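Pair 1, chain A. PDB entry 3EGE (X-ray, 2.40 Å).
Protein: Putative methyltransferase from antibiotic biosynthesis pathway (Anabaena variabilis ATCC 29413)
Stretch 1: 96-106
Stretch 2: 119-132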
# COMPACT_ATOMS: atom_id res chain seq x y z
N ASP A 96 14.54 10.05 -11.42
CA ASP A 96 15.60 9.07 -11.12
C ASP A 96 15.02 7.74 -10.65
O ASP A 96 15.60 6.72 -10.94
CB ASP A 96 16.55 9.62 -10.06
CG ASP A 96 17.22 10.86 -10.52
OD1 ASP A 96 17.92 10.76 -11.54
OD2 ASP A 96 17.04 11.93 -9.89
N GLY A 97 13.89 7.78 -9.94
CA GLY A 97 13.19 6.61 -9.46
C GLY A 97 11.67 6.78 -9.46
O GLY A 97 11.15 7.88 -9.60
N VAL A 98 10.97 5.66 -9.31
CA VAL A 98 9.54 5.62 -9.34
C VAL A 98 9.04 4.69 -8.25
O VAL A 98 9.60 3.60 -8.07
CB VAL A 98 9.04 5.09 -10.72
CG1 VAL A 98 7.49 5.05 -10.77
CG2 VAL A 98 9.59 5.93 -11.89
N ILE A 99 8.00 5.12 -7.54
CA ILE A 99 7.34 4.30 -6.52
C ILE A 99 5.81 4.25 -6.69
O ILE A 99 5.20 5.17 -7.24
CB ILE A 99 7.71 4.77 -5.05
CG1 ILE A 99 6.98 6.07 -4.65
CG2 ILE A 99 9.22 4.92 -4.88
CD1 ILE A 99 7.14 6.41 -3.22
N SER A 100 5.21 3.16 -6.23
CA SER A 100 3.74 3.07 -6.07
C SER A 100 3.49 2.21 -4.83
O SER A 100 3.77 1.00 -4.82
CB SER A 100 3.01 2.53 -7.30
OG SER A 100 1.64 2.87 -7.19
N ILE A 101 3.03 2.88 -3.77
CA ILE A 101 2.84 2.28 -2.45
C ILE A 101 1.36 1.93 -2.24
O ILE A 101 0.54 2.81 -2.02
CB ILE A 101 3.39 3.22 -1.33
CG1 ILE A 101 4.85 3.69 -1.68
CG2 ILE A 101 3.22 2.55 0.06
CD1 ILE A 101 5.90 2.54 -2.18
N LEU A 102 1.06 0.63 -2.34
CA LEU A 102 -0.31 0.09 -2.19
C LEU A 102 -1.34 0.88 -3.02
O LEU A 102 -2.36 1.34 -2.50
CB LEU A 102 -0.72 -0.02 -0.70
CG LEU A 102 0.11 -0.97 0.19
CD1 LEU A 102 -0.33 -0.76 1.64
CD2 LEU A 102 -0.02 -2.46 -0.22
N ALA A 103 -1.03 1.00 -4.31
CA ALA A 103 -1.84 1.75 -5.27
C ALA A 103 -2.12 1.05 -6.60
O ALA A 103 -3.21 1.23 -7.12
CB ALA A 103 -1.18 3.10 -5.55
N ILE A 104 -1.17 0.25 -7.13
CA ILE A 104 -1.28 -0.35 -8.49
C ILE A 104 -2.53 -1.18 -8.75
O ILE A 104 -2.95 -1.31 -9.90
CB ILE A 104 0.02 -1.15 -8.94
CG1 ILE A 104 0.26 -2.46 -8.15
CG2 ILE A 104 1.25 -0.27 -8.85
CD1 ILE A 104 1.37 -3.41 -8.78
N HIS A 105 -3.10 -1.75 -7.68
CA HIS A 105 -4.38 -2.46 -7.73
C HIS A 105 -5.57 -1.58 -8.06
O HIS A 105 -6.60 -2.12 -8.46
CB HIS A 105 -4.65 -3.28 -6.46
CG HIS A 105 -4.79 -2.48 -5.21
ND1 HIS A 105 -3.72 -1.85 -4.61
CD2 HIS A 105 -5.86 -2.29 -4.40
CE1 HIS A 105 -4.14 -1.25 -3.51
NE2 HIS A 105 -5.43 -1.51 -3.36
N HIS A 106 -5.42 -0.26 -7.90
CA HIS A 106 -6.42 0.70 -8.29
C HIS A 106 -6.27 1.19 -9.74
O HIS A 106 -7.13 1.92 -10.20
CB HIS A 106 -6.40 1.91 -7.36
CG HIS A 106 -6.66 1.60 -5.93
ND1 HIS A 106 -7.75 0.87 -5.52
CD2 HIS A 106 -6.00 1.96 -4.80
CE1 HIS A 106 -7.73 0.76 -4.20
NE2 HIS A 106 -6.68 1.43 -3.74
N ARG A 119 9.04 4.85 -19.01
CA ARG A 119 9.25 6.01 -19.89
C ARG A 119 9.86 7.21 -19.14
O ARG A 119 10.74 7.91 -19.68
CB ARG A 119 7.92 6.41 -20.54
CG ARG A 119 7.99 7.60 -21.51
CD ARG A 119 6.63 8.01 -22.04
NE ARG A 119 5.73 8.50 -20.98
CZ ARG A 119 5.79 9.70 -20.42
NH1 ARG A 119 6.74 10.57 -20.72
NH2 ARG A 119 4.91 10.00 -19.49
N ILE A 120 9.38 7.44 -17.92
CA ILE A 120 9.81 8.58 -17.10
C ILE A 120 11.12 8.39 -16.35
O ILE A 120 11.77 9.39 -15.99
CB ILE A 120 8.67 9.09 -16.13
CG1 ILE A 120 8.40 8.10 -14.95
CG2 ILE A 120 7.43 9.41 -16.95
CD1 ILE A 120 7.44 8.63 -13.87
N ILE A 121 11.51 7.13 -16.15
CA ILE A 121 12.67 6.81 -15.31
C ILE A 121 14.04 6.92 -16.04
O ILE A 121 14.16 6.56 -17.22
CB ILE A 121 12.48 5.43 -14.60
CG1 ILE A 121 13.28 5.38 -13.27
CG2 ILE A 121 12.80 4.26 -15.56
CD1 ILE A 121 13.05 4.09 -12.41
N ARG A 122 15.05 7.39 -15.31
CA ARG A 122 16.44 7.47 -15.78
C ARG A 122 17.20 6.19 -15.35
O ARG A 122 16.87 5.12 -15.87
CB ARG A 122 17.10 8.73 -15.25
CG ARG A 122 16.55 10.01 -15.79
CD ARG A 122 17.05 11.10 -14.87
NE ARG A 122 16.40 12.33 -15.19
CZ ARG A 122 15.99 13.26 -14.32
NH1 ARG A 122 16.14 13.15 -12.99
NH2 ARG A 122 15.40 14.34 -14.82
N ASP A 123 18.17 6.27 -14.42
CA ASP A 123 19.01 5.10 -14.02
C ASP A 123 18.56 4.33 -12.80
O ASP A 123 19.12 3.26 -12.53
CB ASP A 123 20.46 5.53 -13.73
CG ASP A 123 21.12 6.20 -14.89
OD1 ASP A 123 20.77 5.93 -16.06
OD2 ASP A 123 22.02 7.01 -14.60
N GLY A 124 17.60 4.85 -12.04
CA GLY A 124 17.18 4.20 -10.81
C GLY A 124 16.22 3.04 -10.97
O GLY A 124 16.08 2.45 -12.05
N THR A 125 15.51 2.77 -9.87
CA THR A 125 14.66 1.61 -9.75
C THR A 125 13.19 1.96 -9.50
O THR A 125 12.85 3.05 -8.99
CB THR A 125 15.21 0.65 -8.62
OG1 THR A 125 14.90 1.18 -7.34
CG2 THR A 125 16.74 0.44 -8.74
N ILE A 126 12.34 1.03 -9.92
CA ILE A 126 10.91 1.06 -9.73
C ILE A 126 10.69 0.20 -8.47
O ILE A 126 11.17 -0.94 -8.43
CB ILE A 126 10.15 0.53 -10.98
CG1 ILE A 126 10.43 1.43 -12.21
CG2 ILE A 126 8.66 0.48 -10.70
CD1 ILE A 126 9.80 0.94 -13.52
N VAL A 127 10.06 0.77 -7.45
CA VAL A 127 9.76 0.10 -6.19
C VAL A 127 8.23 0.10 -5.99
O VAL A 127 7.64 1.15 -5.79
CB VAL A 127 10.46 0.81 -4.99
CG1 VAL A 127 10.16 0.08 -3.64
CG2 VAL A 127 11.98 0.93 -5.23
N LEU A 128 7.61 -1.07 -6.03
CA LEU A 128 6.16 -1.22 -5.84
C LEU A 128 5.88 -1.97 -4.53
O LEU A 128 6.39 -3.05 -4.37
CB LEU A 128 5.54 -2.01 -7.02
CG LEU A 128 5.87 -1.51 -8.45
CD1 LEU A 128 5.18 -2.40 -9.52
CD2 LEU A 128 5.50 -0.05 -8.65
N LEU A 129 5.12 -1.38 -3.60
CA LEU A 129 4.63 -2.10 -2.42
C LEU A 129 3.24 -2.53 -2.86
O LEU A 129 2.36 -1.69 -3.10
CB LEU A 129 4.55 -1.28 -1.13
CG LEU A 129 4.04 -2.07 0.11
CD1 LEU A 129 4.85 -3.36 0.39
CD2 LEU A 129 3.98 -1.21 1.38
N THR A 130 3.08 -3.85 -2.99
CA THR A 130 1.86 -4.48 -3.48
C THR A 130 1.55 -5.71 -2.63
O THR A 130 2.10 -5.87 -1.54
CB THR A 130 2.03 -4.81 -5.01
OG1 THR A 130 0.81 -5.30 -5.56
CG2 THR A 130 3.18 -5.80 -5.25
N PHE A 131 0.66 -6.55 -3.11
CA PHE A 131 0.25 -7.73 -2.39
C PHE A 131 -0.33 -8.83 -3.29
O PHE A 131 -0.74 -8.60 -4.44
CB PHE A 131 -0.85 -7.33 -1.36
CG PHE A 131 -2.12 -6.83 -2.01
CD1 PHE A 131 -2.24 -5.50 -2.40
CD2 PHE A 131 -3.16 -7.69 -2.29
CE1 PHE A 131 -3.39 -5.03 -3.04
CE2 PHE A 131 -4.33 -7.24 -2.93
CZ PHE A 131 -4.44 -5.91 -3.31
N ASP A 132 -0.41 -10.01 -2.67
CA ASP A 132 -1.12 -11.15 -3.17
C ASP A 132 -1.70 -11.91 -1.95
O ASP A 132 -0.99 -12.64 -1.25
CB ASP A 132 -0.23 -12.02 -4.02
CG ASP A 132 -0.99 -13.15 -4.68
OD1 ASP A 132 -2.19 -13.35 -4.37
OD2 ASP A 132 -0.36 -13.81 -5.52
O HOH W 1 19.08 8.53 -12.61
O HOH W 2 1.41 -0.48 -5.34
O HOH W 3 -0.92 -2.70 -4.57

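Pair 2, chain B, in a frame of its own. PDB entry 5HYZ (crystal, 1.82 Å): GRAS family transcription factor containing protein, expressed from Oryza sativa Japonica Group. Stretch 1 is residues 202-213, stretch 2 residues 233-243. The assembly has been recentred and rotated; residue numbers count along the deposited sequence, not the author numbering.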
# COMPACT_ATOMS: atom_id res chain seq x y z
N ALA B 202 2.57 30.18 0.56
CA ALA B 202 2.33 29.63 1.88
C ALA B 202 3.40 28.60 2.16
O ALA B 202 3.72 27.78 1.30
CB ALA B 202 0.96 28.97 1.98
N VAL B 203 3.89 28.58 3.39
CA VAL B 203 4.91 27.66 3.78
C VAL B 203 4.33 26.58 4.71
O VAL B 203 3.56 26.91 5.62
CB VAL B 203 6.04 28.42 4.53
CG1 VAL B 203 7.02 27.40 5.05
CG2 VAL B 203 6.72 29.43 3.57
N ALA B 204 4.69 25.31 4.48
CA ALA B 204 4.45 24.26 5.45
C ALA B 204 5.77 23.64 5.81
O ALA B 204 6.59 23.34 4.94
CB ALA B 204 3.47 23.18 4.87
N VAL B 205 5.98 23.40 7.09
CA VAL B 205 7.21 22.79 7.56
C VAL B 205 6.90 21.42 8.08
O VAL B 205 5.94 21.26 8.84
CB VAL B 205 7.89 23.63 8.71
CG1 VAL B 205 9.20 22.99 9.10
CG2 VAL B 205 8.21 24.99 8.12
N ASN B 206 7.71 20.43 7.71
CA ASN B 206 7.42 19.04 8.02
C ASN B 206 8.60 18.43 8.84
O ASN B 206 9.77 18.49 8.44
CB ASN B 206 7.22 18.27 6.68
CG ASN B 206 6.81 16.84 6.88
OD1 ASN B 206 5.62 16.60 7.19
ND2 ASN B 206 7.70 15.88 6.51
N PHE B 207 8.30 17.89 10.02
CA PHE B 207 9.28 17.15 10.80
C PHE B 207 8.80 15.71 11.00
O PHE B 207 8.11 15.42 11.98
CB PHE B 207 9.41 17.75 12.18
CG PHE B 207 10.04 19.13 12.21
CD1 PHE B 207 11.42 19.27 12.10
CD2 PHE B 207 9.24 20.28 12.36
CE1 PHE B 207 12.01 20.53 12.18
CE2 PHE B 207 9.82 21.56 12.43
CZ PHE B 207 11.23 21.66 12.35
N MSE B 208 9.15 14.80 10.11
CA MSE B 208 8.64 13.42 10.28
C MSE B 208 9.78 12.54 10.76
O MSE B 208 10.81 12.30 10.05
CB MSE B 208 8.05 12.80 8.97
CG MSE B 208 7.03 13.67 8.34
SE MSE B 208 5.38 13.03 9.48
CE MSE B 208 6.47 11.12 9.50
N LEU B 209 9.66 12.06 12.00
CA LEU B 209 10.68 11.20 12.63
C LEU B 209 12.08 11.83 12.50
O LEU B 209 13.02 11.21 12.00
CB LEU B 209 10.66 9.81 12.00
CG LEU B 209 9.30 9.10 12.12
CD1 LEU B 209 9.37 7.66 11.56
CD2 LEU B 209 8.83 9.11 13.61
N GLN B 210 12.20 13.08 12.92
CA GLN B 210 13.43 13.80 12.69
C GLN B 210 13.83 14.54 13.95
O GLN B 210 14.99 14.53 14.33
CB GLN B 210 13.24 14.80 11.55
CG GLN B 210 14.45 15.80 11.39
CD GLN B 210 15.66 15.06 11.00
OE1 GLN B 210 15.58 14.05 10.32
NE2 GLN B 210 16.82 15.54 11.46
N LEU B 211 12.86 15.22 14.59
CA LEU B 211 13.19 16.18 15.61
C LEU B 211 13.75 15.48 16.83
O LEU B 211 14.55 16.07 17.58
CB LEU B 211 11.95 17.00 15.96
CG LEU B 211 12.01 18.44 16.34
CD1 LEU B 211 12.99 19.20 15.38
CD2 LEU B 211 10.56 19.01 16.37
N TYR B 212 13.39 14.19 17.02
CA TYR B 212 13.89 13.54 18.24
C TYR B 212 15.44 13.46 18.22
O TYR B 212 16.09 13.39 19.26
CB TYR B 212 13.34 12.14 18.38
CG TYR B 212 13.90 11.12 17.39
CD1 TYR B 212 13.36 10.99 16.10
CD2 TYR B 212 14.94 10.25 17.78
CE1 TYR B 212 13.88 10.02 15.21
CE2 TYR B 212 15.44 9.29 16.90
CZ TYR B 212 14.92 9.19 15.62
OH TYR B 212 15.43 8.22 14.76
N HIS B 213 16.01 13.45 17.02
CA HIS B 213 17.50 13.43 16.90
C HIS B 213 18.15 14.62 17.59
O HIS B 213 19.32 14.54 17.99
CB HIS B 213 17.97 13.45 15.45
CG HIS B 213 17.68 12.19 14.71
ND1 HIS B 213 18.26 10.99 15.03
CD2 HIS B 213 16.86 11.96 13.66
CE1 HIS B 213 17.82 10.07 14.18
NE2 HIS B 213 16.96 10.63 13.37
N SER B 233 7.17 31.79 9.03
CA SER B 233 5.74 32.07 9.20
C SER B 233 4.87 30.97 8.55
O SER B 233 4.02 31.27 7.71
CB SER B 233 5.35 33.41 8.59
OG SER B 233 6.02 34.45 9.27
N PRO B 234 5.10 29.72 8.93
CA PRO B 234 4.36 28.63 8.25
C PRO B 234 2.87 28.65 8.52
O PRO B 234 2.37 28.96 9.62
CB PRO B 234 5.04 27.35 8.82
CG PRO B 234 5.67 27.83 10.16
CD PRO B 234 6.07 29.23 9.92
N ALA B 235 2.12 28.24 7.50
CA ALA B 235 0.71 28.01 7.64
C ALA B 235 0.45 26.86 8.56
O ALA B 235 -0.62 26.79 9.24
CB ALA B 235 0.10 27.72 6.24
N VAL B 236 1.39 25.89 8.57
CA VAL B 236 1.30 24.73 9.46
C VAL B 236 2.69 24.08 9.59
O VAL B 236 3.52 24.16 8.68
CB VAL B 236 0.25 23.68 8.91
CG1 VAL B 236 0.78 22.99 7.63
CG2 VAL B 236 -0.07 22.62 9.99
N VAL B 237 2.91 23.42 10.71
CA VAL B 237 4.08 22.62 10.98
C VAL B 237 3.58 21.26 11.38
O VAL B 237 2.76 21.13 12.32
CB VAL B 237 4.92 23.21 12.14
CG1 VAL B 237 6.12 22.26 12.44
CG2 VAL B 237 5.42 24.64 11.81
N THR B 238 4.02 20.23 10.67
CA THR B 238 3.59 18.90 11.01
C THR B 238 4.69 18.15 11.72
O THR B 238 5.87 18.28 11.38
CB THR B 238 3.14 18.10 9.75
OG1 THR B 238 4.10 18.33 8.71
CG2 THR B 238 1.84 18.69 9.25
N LEU B 239 4.28 17.40 12.74
CA LEU B 239 5.22 16.71 13.59
C LEU B 239 4.85 15.24 13.64
O LEU B 239 3.69 14.90 14.00
CB LEU B 239 5.21 17.29 15.02
CG LEU B 239 6.14 16.62 16.04
CD1 LEU B 239 7.59 16.88 15.65
CD2 LEU B 239 5.86 17.29 17.43
N GLY B 240 5.78 14.36 13.32
CA GLY B 240 5.50 12.94 13.50
C GLY B 240 6.60 12.35 14.36
O GLY B 240 7.77 12.46 14.01
N GLU B 241 6.27 11.67 15.46
CA GLU B 241 7.30 11.31 16.42
C GLU B 241 6.98 9.94 17.03
O GLU B 241 5.83 9.53 17.08
CB GLU B 241 7.42 12.37 17.51
CG GLU B 241 8.47 13.49 17.23
CD GLU B 241 9.87 12.90 16.99
OE1 GLU B 241 10.14 11.83 17.55
OE2 GLU B 241 10.66 13.46 16.21
N TYR B 242 8.02 9.26 17.48
CA TYR B 242 7.85 8.00 18.24
C TYR B 242 7.25 8.30 19.61
O TYR B 242 7.69 9.23 20.31
CB TYR B 242 9.21 7.32 18.41
CG TYR B 242 9.89 6.99 17.09
CD1 TYR B 242 9.38 6.00 16.26
CD2 TYR B 242 11.04 7.67 16.68
CE1 TYR B 242 10.00 5.65 15.04
CE2 TYR B 242 11.68 7.34 15.46
CZ TYR B 242 11.16 6.32 14.66
OH TYR B 242 11.79 6.01 13.48
N GLU B 243 6.29 7.50 20.03
CA GLU B 243 5.55 7.85 21.23
C GLU B 243 6.15 7.11 22.40
O GLU B 243 5.61 6.08 22.82
CB GLU B 243 4.05 7.47 21.03
CG GLU B 243 3.13 7.86 22.17
CD GLU B 243 3.15 9.34 22.42
OE1 GLU B 243 3.03 10.13 21.45
OE2 GLU B 243 3.27 9.72 23.60
O HOH W 4 2.99 30.72 5.13
O HOH W 5 10.08 14.72 14.01
O HOH W 6 14.02 7.61 12.50

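Two parallel β-strands that run side by side pose a recurrent packing problem, and the two pairs considered here answer it on nearly the same backbone. The N, CA and C atoms of 14 central residues superpose with an RMSD of 0.5 Å. The strand axes approach to 4.8 Å in pair 1 and 4.7 Å in pair 2, with their directions only 6° and 2° apart. In both, the residue just after the first strand is a leucine with positive phi and psi, Leu A102 (48/53) and Leu B209 (51/52), beyond which the CA-to-CB bonds of Ile A104 and His A105, and of Leu B211 and Tyr B212, point toward stretch 2.

The two pairs share the hydrogen-bond ladder as well as the register. Val A98 and its match Val B205 each bond to two residues of stretch 2, in the manner of parallel strands: Val A98 N donates to Thr A125 O (3.2 Å) and Val A98 O accepts from Val A127 N (2.9 Å), while Val B205 N donates to Val B236 O (3.0 Å) and Val B205 O accepts from Thr B238 N (2.8 Å). Ser A100 and Phe B207 repeat the pattern two residues on. The ladder closes where Leu A102 N reaches Leu A129 O and Leu B209 N reaches Gly B240 O, both at 2.8 Å.

On this common frame the side chains diverge. Ile A99 and Val A127 make an apolar contact, CG2 of the former lying 4.3 Å from CB of the latter; at the matching positions Thr B238 OG1 donates a hydrogen bond to Asn B206 OD1 (2.8 Å), so a buried polar pair replaces a greasy one. Two residues further, on the same face, Ile A101 CG2 packs 4.1 Å from Leu A129 CD2. In pair 2 the partners are Met B208, a selenomethionine, and Gly B240, where an ideal CB would lie 2.8 Å from Met B208 SE, a clash; the large selenium-bearing chain occupies room that the glycine leaves free. The other face is handled differently again: Ser A100 CB meets Leu A128 CD2 at 3.8 Å, whereas bulky Phe B207 places CB 4.0 Å from Leu B239 CD1 and CD2 3.7 Å from Val B237 CG1.

Beyond the strand, His A105 and Tyr B212 superpose closely, and each offers a ring face to the edge of an aromatic ring from stretch 2. Phe A131 serves in pair 1 (centroids 5.0 Å apart, planes at 79°) and Tyr B242 in pair 2 (5.2 Å, 76°). The leucine also joins in: Leu B209 CD2 sits 3.7 Å from the centroid of the Tyr B242 ring, over its face, while Leu A102 CD2 approaches Phe A131 CD1 at 4.3 Å. At the turn, Glu B241 OE2 accepts a hydrogen bond from Tyr B212 N (2.9 Å). Its match, Thr A130, instead sets OG1 3.8 Å from Ile A104 CD1. The backbone thus fixes the ladder, while the side chains negotiate the space around it.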